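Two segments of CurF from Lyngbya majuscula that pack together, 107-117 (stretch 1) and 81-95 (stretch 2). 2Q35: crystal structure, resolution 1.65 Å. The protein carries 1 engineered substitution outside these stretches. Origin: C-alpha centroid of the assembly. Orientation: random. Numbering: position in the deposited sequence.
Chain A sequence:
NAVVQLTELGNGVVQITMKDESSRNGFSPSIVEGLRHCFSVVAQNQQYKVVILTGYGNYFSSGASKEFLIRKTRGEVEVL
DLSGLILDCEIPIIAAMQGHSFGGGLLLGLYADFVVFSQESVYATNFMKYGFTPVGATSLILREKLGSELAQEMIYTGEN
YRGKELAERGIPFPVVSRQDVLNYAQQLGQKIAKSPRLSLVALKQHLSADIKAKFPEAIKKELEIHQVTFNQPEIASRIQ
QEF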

ATOM      1  N   LEU A 107       6.882   3.849 -17.425  1.00 14.69           N
ATOM      2  CA  LEU A 107       5.428   3.604 -17.373  1.00 14.33           C
ATOM      3  C   LEU A 107       5.002   2.438 -18.231  1.00 14.06           C
ATOM      4  O   LEU A 107       4.150   1.655 -17.823  1.00 14.62           O
ATOM      5  CB  LEU A 107       4.630   4.862 -17.734  1.00 15.35           C
ATOM      6  CG  LEU A 107       4.401   5.812 -16.543  1.00 22.11           C
ATOM      7  CD1 LEU A 107       3.434   5.154 -15.538  1.00 23.94           C
ATOM      8  CD2 LEU A 107       5.690   6.255 -15.840  1.00 25.47           C
ATOM      9  N   LEU A 108       5.620   2.294 -19.410  1.00 13.08           N
ATOM     10  CA  LEU A 108       5.337   1.177 -20.300  1.00 13.99           C
ATOM     11  C   LEU A 108       5.460  -0.140 -19.567  1.00 14.17           C
ATOM     12  O   LEU A 108       4.597  -1.017 -19.667  1.00 14.73           O
ATOM     13  CB  LEU A 108       6.318   1.176 -21.466  1.00 14.10           C
ATOM     14  CG  LEU A 108       6.014   0.107 -22.531  1.00 15.74           C
ATOM     15  CD1 LEU A 108       4.753   0.478 -23.324  1.00 21.29           C
ATOM     16  CD2 LEU A 108       7.179  -0.071 -23.486  1.00 15.98           C
ATOM     17  N   GLY A 109       6.560  -0.308 -18.818  1.00 12.97           N
ATOM     18  CA  GLY A 109       6.665  -1.527 -18.039  1.00 15.42           C
ATOM     19  C   GLY A 109       5.660  -1.612 -16.912  1.00 14.17           C
ATOM     20  O   GLY A 109       5.132  -2.694 -16.623  1.00 14.51           O
ATOM     21  N   LEU A 110       5.407  -0.498 -16.234  1.00 14.51           N
ATOM     22  CA  LEU A 110       4.541  -0.521 -15.063  1.00 13.22           C
ATOM     23  C   LEU A 110       3.060  -0.726 -15.412  1.00 13.42           C
ATOM     24  O   LEU A 110       2.257  -1.009 -14.509  1.00 15.68           O
ATOM     25  CB  LEU A 110       4.720   0.744 -14.202  1.00 13.98           C
ATOM     26  CG  LEU A 110       6.063   0.869 -13.489  1.00 15.77           C
ATOM     27  CD1 LEU A 110       6.120   2.222 -12.781  1.00 17.22           C
ATOM     28  CD2 LEU A 110       6.237  -0.241 -12.482  1.00 20.64           C
ATOM     29  N   TYR A 111       2.734  -0.618 -16.700  1.00 13.58           N
ATOM     30  CA  TYR A 111       1.343  -0.877 -17.168  1.00 12.47           C
ATOM     31  C   TYR A 111       1.125  -2.394 -17.145  1.00 13.63           C
ATOM     32  O   TYR A 111      -0.015  -2.865 -17.138  1.00 14.70           O
ATOM     33  CB  TYR A 111       1.088  -0.371 -18.594  1.00 14.31           C
ATOM     34  CG  TYR A 111       1.058   1.138 -18.776  1.00 12.75           C
ATOM     35  CD1 TYR A 111       0.520   1.988 -17.802  1.00 16.04           C
ATOM     36  CD2 TYR A 111       1.558   1.704 -19.957  1.00 15.66           C
ATOM     37  CE1 TYR A 111       0.507   3.405 -18.003  1.00 16.96           C
ATOM     38  CE2 TYR A 111       1.541   3.080 -20.171  1.00 14.77           C
ATOM     39  CZ  TYR A 111       1.015   3.923 -19.198  1.00 17.64           C
ATOM     40  OH  TYR A 111       1.023   5.290 -19.421  1.00 19.74           O
ATOM     41  N   ALA A 112       2.227  -3.167 -17.104  1.00 13.16           N
ATOM     42  CA  ALA A 112       2.116  -4.633 -17.139  1.00 12.63           C
ATOM     43  C   ALA A 112       1.586  -5.194 -15.815  1.00 12.81           C
ATOM     44  O   ALA A 112       1.504  -4.507 -14.794  1.00 14.76           O
ATOM     45  CB  ALA A 112       3.480  -5.289 -17.486  1.00 14.06           C
ATOM     46  N   ASP A 113       1.213  -6.464 -15.837  1.00 12.39           N
ATOM     47  CA  ASP A 113       0.639  -7.072 -14.650  1.00 11.88           C
ATOM     48  C   ASP A 113       1.686  -7.450 -13.624  1.00 13.04           C
ATOM     49  O   ASP A 113       1.434  -7.402 -12.412  1.00 13.73           O
ATOM     50  CB  ASP A 113      -0.187  -8.278 -15.055  1.00 11.88           C
ATOM     51  CG  ASP A 113      -1.235  -7.906 -16.084  1.00 12.00           C
ATOM     52  OD1 ASP A 113      -2.239  -7.230 -15.726  1.00 16.90           O
ATOM     53  OD2 ASP A 113      -1.018  -8.204 -17.269  1.00 13.62           O
ATOM     54  N   PHE A 114       2.863  -7.807 -14.123  1.00 12.36           N
ATOM     55  CA  PHE A 114       4.025  -8.127 -13.286  1.00 12.69           C
ATOM     56  C   PHE A 114       5.233  -7.394 -13.849  1.00 12.28           C
ATOM     57  O   PHE A 114       5.288  -7.119 -15.052  1.00 13.28           O
ATOM     58  CB  PHE A 114       4.292  -9.619 -13.366  1.00 13.07           C
ATOM     59  CG  PHE A 114       3.183 -10.452 -12.784  1.00 11.62           C
ATOM     60  CD1 PHE A 114       2.148 -10.914 -13.598  1.00 14.91           C
ATOM     61  CD2 PHE A 114       3.166 -10.762 -11.432  1.00 17.30           C
ATOM     62  CE1 PHE A 114       1.117 -11.672 -13.057  1.00 17.02           C
ATOM     63  CE2 PHE A 114       2.156 -11.540 -10.891  1.00 19.26           C
ATOM     64  CZ  PHE A 114       1.121 -11.965 -11.699  1.00 17.60           C
ATOM     65  N   VAL A 115       6.205  -7.068 -12.986  1.00 11.94           N
ATOM     66  CA  VAL A 115       7.338  -6.255 -13.425  1.00 11.95           C
ATOM     67  C   VAL A 115       8.574  -6.828 -12.732  1.00 12.92           C
ATOM     68  O   VAL A 115       8.519  -7.188 -11.548  1.00 15.03           O
ATOM     69  CB  VAL A 115       7.174  -4.774 -13.040  1.00 12.29           C
ATOM     70  CG1 VAL A 115       8.299  -3.925 -13.601  1.00 14.82           C
ATOM     71  CG2 VAL A 115       5.797  -4.231 -13.547  1.00 14.95           C
ATOM     72  N   VAL A 116       9.663  -6.936 -13.493  1.00 13.07           N
ATOM     73  CA  VAL A 116      10.972  -7.372 -12.931  1.00 12.70           C
ATOM     74  C   VAL A 116      11.999  -6.302 -13.303  1.00 13.89           C
ATOM     75  O   VAL A 116      12.074  -5.861 -14.467  1.00 13.69           O
ATOM     76  CB  VAL A 116      11.438  -8.729 -13.493  1.00 12.05           C
ATOM     77  CG1 VAL A 116      12.704  -9.207 -12.729  1.00 15.53           C
ATOM     78  CG2 VAL A 116      10.339  -9.785 -13.384  1.00 15.65           C
ATOM     79  N   PHE A 117      12.818  -5.888 -12.318  1.00 13.71           N
ATOM     80  CA  PHE A 117      13.775  -4.795 -12.509  1.00 12.19           C
ATOM     81  C   PHE A 117      15.177  -5.399 -12.442  1.00 12.41           C
ATOM     82  O   PHE A 117      15.342  -6.446 -11.801  1.00 13.89           O
ATOM     83  CB  PHE A 117      13.718  -3.794 -11.347  1.00 11.98           C
ATOM     84  CG  PHE A 117      12.500  -2.903 -11.344  1.00 13.83           C
ATOM     85  CD1 PHE A 117      12.626  -1.558 -11.648  1.00 15.46           C
ATOM     86  CD2 PHE A 117      11.275  -3.405 -10.953  1.00 17.65           C
ATOM     87  CE1 PHE A 117      11.481  -0.701 -11.630  1.00 17.21           C
ATOM     88  CE2 PHE A 117      10.145  -2.578 -10.936  1.00 17.10           C
ATOM     89  CZ  PHE A 117      10.265  -1.228 -11.271  1.00 18.76           C
TER
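Stretch 2 81-95: DLSGLILDCEIPIIA

Both stretches run from helix to strand, and they lie side by side in the same helix-to-strand order. The helix of stretch 2, which begins at Ser 83 with Leu 82 at the N-cap, lies by Leu 108 and Tyr 111. A loop leads to its strand, which starts at Ile 93 and pairs with strand 114-117. The two strands are parallel, with a signed crossing angle of -17° and a closest axial approach of 4.5 Å.

Leu 108 is helical, with chi1 t and chi2 p. Its CD1 lies 3.7 Å from Ile 86 CG1 and 4.2 Å from Leu 82 CD2. Gly 109 follows; its O is 3.5 Å from Ala 95 CB. Leu 110 points away and makes no contact.

Tyr 111 points toward stretch 2. Ser 83 CB sits over one face of its ring, 3.6 Å from Tyr 111 CE2, in a CH-pi contact. Ile 86 CG2 packs 3.7 Å from Tyr 111 CB. Ala 112 has phi/psi -73/168 and Asp 113 -79/-32; the extended strand begins at Phe 114. Ala 112 CB lies 3.8 Å from both Ile 93 CG2 and Ala 95 CB.

Asp 113 secures the start of the pairing. Its OD2 accepts a hydrogen bond from Ile 93 N at 2.8 Å, and its N donates to Ile 93 O at 2.9 Å. Phe 114 N also donates to Ile 93 O, at 3.1 Å, so this carbonyl serves two amides.

The ladder continues from Ala 95 N to Phe 114 O at 2.8 Å. Phe 114 is level with Ile 94, their side chains on the same face; Phe 114 CB is 3.9 Å from Ile 94 CG1. Val 115 is level with Ala 95 on the other face, with their CA atoms 4.7 Å apart. Val 116 N then donates to Ala 95 O at 2.9 Å, and Val 116 CG2 is 4.3 Å from Ile 94 CG2.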

ATOM      1  N   ASP A  81       0.990   8.240 -26.387  1.00 22.92           N
ATOM      2  CA  ASP A  81       0.317   7.472 -25.342  1.00 22.13           C
ATOM      3  C   ASP A  81       0.195   6.015 -25.770  1.00 21.07           C
ATOM      4  O   ASP A  81      -0.701   5.673 -26.537  1.00 20.59           O
ATOM      5  CB  ASP A  81      -1.076   8.064 -25.079  1.00 22.23           C
ATOM      6  CG  ASP A  81      -1.846   7.333 -23.973  1.00 25.37           C
ATOM      7  OD1 ASP A  81      -1.328   6.377 -23.354  1.00 19.93           O
ATOM      8  OD2 ASP A  81      -3.005   7.732 -23.730  1.00 29.89           O
ATOM      9  N   LEU A  82       1.090   5.169 -25.266  1.00 19.47           N
ATOM     10  CA  LEU A  82       1.095   3.730 -25.582  1.00 20.33           C
ATOM     11  C   LEU A  82       0.308   2.883 -24.591  1.00 19.62           C
ATOM     12  O   LEU A  82       0.333   1.642 -24.656  1.00 18.90           O
ATOM     13  CB  LEU A  82       2.547   3.211 -25.651  1.00 20.07           C
ATOM     14  CG  LEU A  82       3.346   3.496 -26.925  1.00 23.81           C
ATOM     15  CD1 LEU A  82       3.509   4.985 -27.225  1.00 28.55           C
ATOM     16  CD2 LEU A  82       4.731   2.797 -26.817  1.00 21.81           C
ATOM     17  N   SER A  83      -0.400   3.537 -23.669  1.00 18.57           N
ATOM     18  CA  SER A  83      -1.108   2.806 -22.642  1.00 18.44           C
ATOM     19  C   SER A  83      -2.171   1.885 -23.226  1.00 20.00           C
ATOM     20  O   SER A  83      -2.263   0.726 -22.815  1.00 21.15           O
ATOM     21  CB  SER A  83      -1.708   3.734 -21.586  1.00 19.60           C
ATOM     22  OG  SER A  83      -2.738   4.538 -22.133  1.00 18.42           O
ATOM     23  N   GLY A  84      -2.952   2.381 -24.185  1.00 19.77           N
ATOM     24  CA  GLY A  84      -4.036   1.562 -24.751  1.00 19.96           C
ATOM     25  C   GLY A  84      -3.524   0.289 -25.372  1.00 21.63           C
ATOM     26  O   GLY A  84      -4.172  -0.758 -25.271  1.00 22.39           O
ATOM     27  N   LEU A  85      -2.345   0.366 -25.988  1.00 23.11           N
ATOM     28  CA  LEU A  85      -1.681  -0.785 -26.580  1.00 23.95           C
ATOM     29  C   LEU A  85      -1.479  -1.909 -25.564  1.00 23.80           C
ATOM     30  O   LEU A  85      -1.764  -3.080 -25.833  1.00 24.25           O
ATOM     31  CB  LEU A  85      -0.309  -0.351 -27.096  1.00 25.32           C
ATOM     32  CG  LEU A  85       0.425  -1.128 -28.179  1.00 29.03           C
ATOM     33  CD1 LEU A  85      -0.555  -1.864 -29.078  1.00 34.42           C
ATOM     34  CD2 LEU A  85       1.235  -0.099 -28.976  1.00 31.86           C
ATOM     35  N   ILE A  86      -0.953  -1.549 -24.402  1.00 20.87           N
ATOM     36  CA  ILE A  86      -0.653  -2.533 -23.360  1.00 18.46           C
ATOM     37  C   ILE A  86      -1.918  -2.964 -22.620  1.00 17.47           C
ATOM     38  O   ILE A  86      -2.142  -4.161 -22.384  1.00 16.70           O
ATOM     39  CB  ILE A  86       0.338  -1.960 -22.317  1.00 19.89           C
ATOM     40  CG1 ILE A  86       1.667  -1.554 -22.976  1.00 21.76           C
ATOM     41  CG2 ILE A  86       0.566  -2.948 -21.160  1.00 19.73           C
ATOM     42  CD1 ILE A  86       2.450  -2.721 -23.634  1.00 25.41           C
ATOM     43  N   LEU A  87      -2.752  -1.986 -22.257  1.00 15.78           N
ATOM     44  CA  LEU A  87      -3.929  -2.254 -21.429  1.00 16.63           C
ATOM     45  C   LEU A  87      -5.022  -3.034 -22.162  1.00 15.72           C
ATOM     46  O   LEU A  87      -5.851  -3.702 -21.529  1.00 16.39           O
ATOM     47  CB  LEU A  87      -4.504  -0.952 -20.870  1.00 17.56           C
ATOM     48  CG  LEU A  87      -3.582  -0.216 -19.905  1.00 18.17           C
ATOM     49  CD1 LEU A  87      -4.232   1.131 -19.549  1.00 22.98           C
ATOM     50  CD2 LEU A  87      -3.234  -1.049 -18.652  1.00 22.01           C
ATOM     51  N   ASP A  88      -5.011  -2.962 -23.487  1.00 13.90           N
ATOM     52  CA  ASP A  88      -5.959  -3.736 -24.295  1.00 13.16           C
ATOM     53  C   ASP A  88      -5.637  -5.234 -24.364  1.00 12.99           C
ATOM     54  O   ASP A  88      -6.520  -6.029 -24.688  1.00 15.82           O
ATOM     55  CB  ASP A  88      -6.097  -3.152 -25.697  1.00 13.14           C
ATOM     56  CG  ASP A  88      -7.044  -1.945 -25.744  1.00 17.36           C
ATOM     57  OD1 ASP A  88      -7.657  -1.587 -24.701  1.00 18.16           O
ATOM     58  OD2 ASP A  88      -7.183  -1.364 -26.839  1.00 17.00           O
ATOM     59  N   CYS A  89      -4.403  -5.619 -24.061  1.00 12.23           N
ATOM     60  CA  CYS A  89      -4.022  -7.035 -24.139  1.00 11.88           C
ATOM     61  C   CYS A  89      -4.767  -7.800 -23.037  1.00 12.33           C
ATOM     62  O   CYS A  89      -4.721  -7.408 -21.866  1.00 13.23           O
ATOM     63  CB  CYS A  89      -2.516  -7.143 -23.914  1.00 12.45           C
ATOM     64  SG  CYS A  89      -1.943  -8.885 -23.956  1.00 13.51           S
ATOM     65  N   GLU A  90      -5.451  -8.887 -23.408  1.00 10.88           N
ATOM     66  CA  GLU A  90      -6.348  -9.559 -22.460  1.00 12.20           C
ATOM     67  C   GLU A  90      -5.704 -10.649 -21.633  1.00 12.11           C
ATOM     68  O   GLU A  90      -6.326 -11.158 -20.693  1.00 11.71           O
ATOM     69  CB  GLU A  90      -7.593 -10.084 -23.173  1.00 11.71           C
ATOM     70  CG  GLU A  90      -7.327 -11.321 -24.006  1.00 13.11           C
ATOM     71  CD  GLU A  90      -8.545 -11.835 -24.768  1.00 15.19           C
ATOM     72  OE1 GLU A  90      -9.681 -11.358 -24.526  1.00 14.72           O
ATOM     73  OE2 GLU A  90      -8.347 -12.748 -25.610  1.00 22.95           O
ATOM     74  N   ILE A  91      -4.475 -11.010 -21.993  1.00 11.28           N
ATOM     75  CA  ILE A  91      -3.707 -12.004 -21.226  1.00 10.28           C
ATOM     76  C   ILE A  91      -2.632 -11.331 -20.381  1.00 11.36           C
ATOM     77  O   ILE A  91      -2.197 -10.229 -20.684  1.00 11.70           O
ATOM     78  CB  ILE A  91      -3.111 -13.123 -22.126  1.00 10.05           C
ATOM     79  CG1 ILE A  91      -2.258 -12.533 -23.258  1.00 10.55           C
ATOM     80  CG2 ILE A  91      -4.253 -14.027 -22.673  1.00 11.13           C
ATOM     81  CD1 ILE A  91      -1.370 -13.572 -23.946  1.00 11.34           C
ATOM     82  N   PRO A  92      -2.218 -11.988 -19.280  1.00 11.28           N
ATOM     83  CA  PRO A  92      -1.206 -11.355 -18.412  1.00 12.72           C
ATOM     84  C   PRO A  92       0.113 -11.036 -19.121  1.00 12.15           C
ATOM     85  O   PRO A  92       0.580 -11.803 -19.987  1.00 12.94           O
ATOM     86  CB  PRO A  92      -0.929 -12.416 -17.332  1.00 13.67           C
ATOM     87  CG  PRO A  92      -1.875 -13.507 -17.534  1.00 14.57           C
ATOM     88  CD  PRO A  92      -2.708 -13.278 -18.764  1.00 10.28           C
ATOM     89  N   ILE A  93       0.678  -9.895 -18.746  1.00 11.09           N
ATOM     90  CA  ILE A  93       1.954  -9.426 -19.276  1.00 11.71           C
ATOM     91  C   ILE A  93       2.957  -9.283 -18.129  1.00 11.79           C
ATOM     92  O   ILE A  93       2.628  -8.705 -17.080  1.00 11.71           O
ATOM     93  CB  ILE A  93       1.795  -8.053 -19.987  1.00 12.70           C
ATOM     94  CG1 ILE A  93       0.789  -8.121 -21.129  1.00 13.46           C
ATOM     95  CG2 ILE A  93       3.163  -7.501 -20.511  1.00 12.19           C
ATOM     96  CD1 ILE A  93       0.446  -6.695 -21.652  1.00 14.18           C
ATOM     97  N   ILE A  94       4.170  -9.812 -18.328  1.00 11.72           N
ATOM     98  CA  ILE A  94       5.297  -9.595 -17.408  1.00 12.83           C
ATOM     99  C   ILE A  94       6.324  -8.698 -18.102  1.00 10.97           C
ATOM    100  O   ILE A  94       6.809  -9.032 -19.179  1.00 12.70           O
ATOM    101  CB  ILE A  94       5.984 -10.928 -17.062  1.00 11.24           C
ATOM    102  CG1 ILE A  94       4.970 -11.931 -16.473  1.00 11.38           C
ATOM    103  CG2 ILE A  94       7.190 -10.720 -16.113  1.00 13.06           C
ATOM    104  CD1 ILE A  94       5.473 -13.377 -16.320  1.00 15.15           C
ATOM    105  N   ALA A  95       6.649  -7.553 -17.501  1.00 10.56           N
ATOM    106  CA  ALA A  95       7.615  -6.634 -18.107  1.00 10.03           C
ATOM    107  C   ALA A  95       8.963  -7.008 -17.521  1.00 11.04           C
ATOM    108  O   ALA A  95       9.201  -6.765 -16.339  1.00 13.61           O
ATOM    109  CB  ALA A  95       7.308  -5.212 -17.754  1.00 12.57           C
TER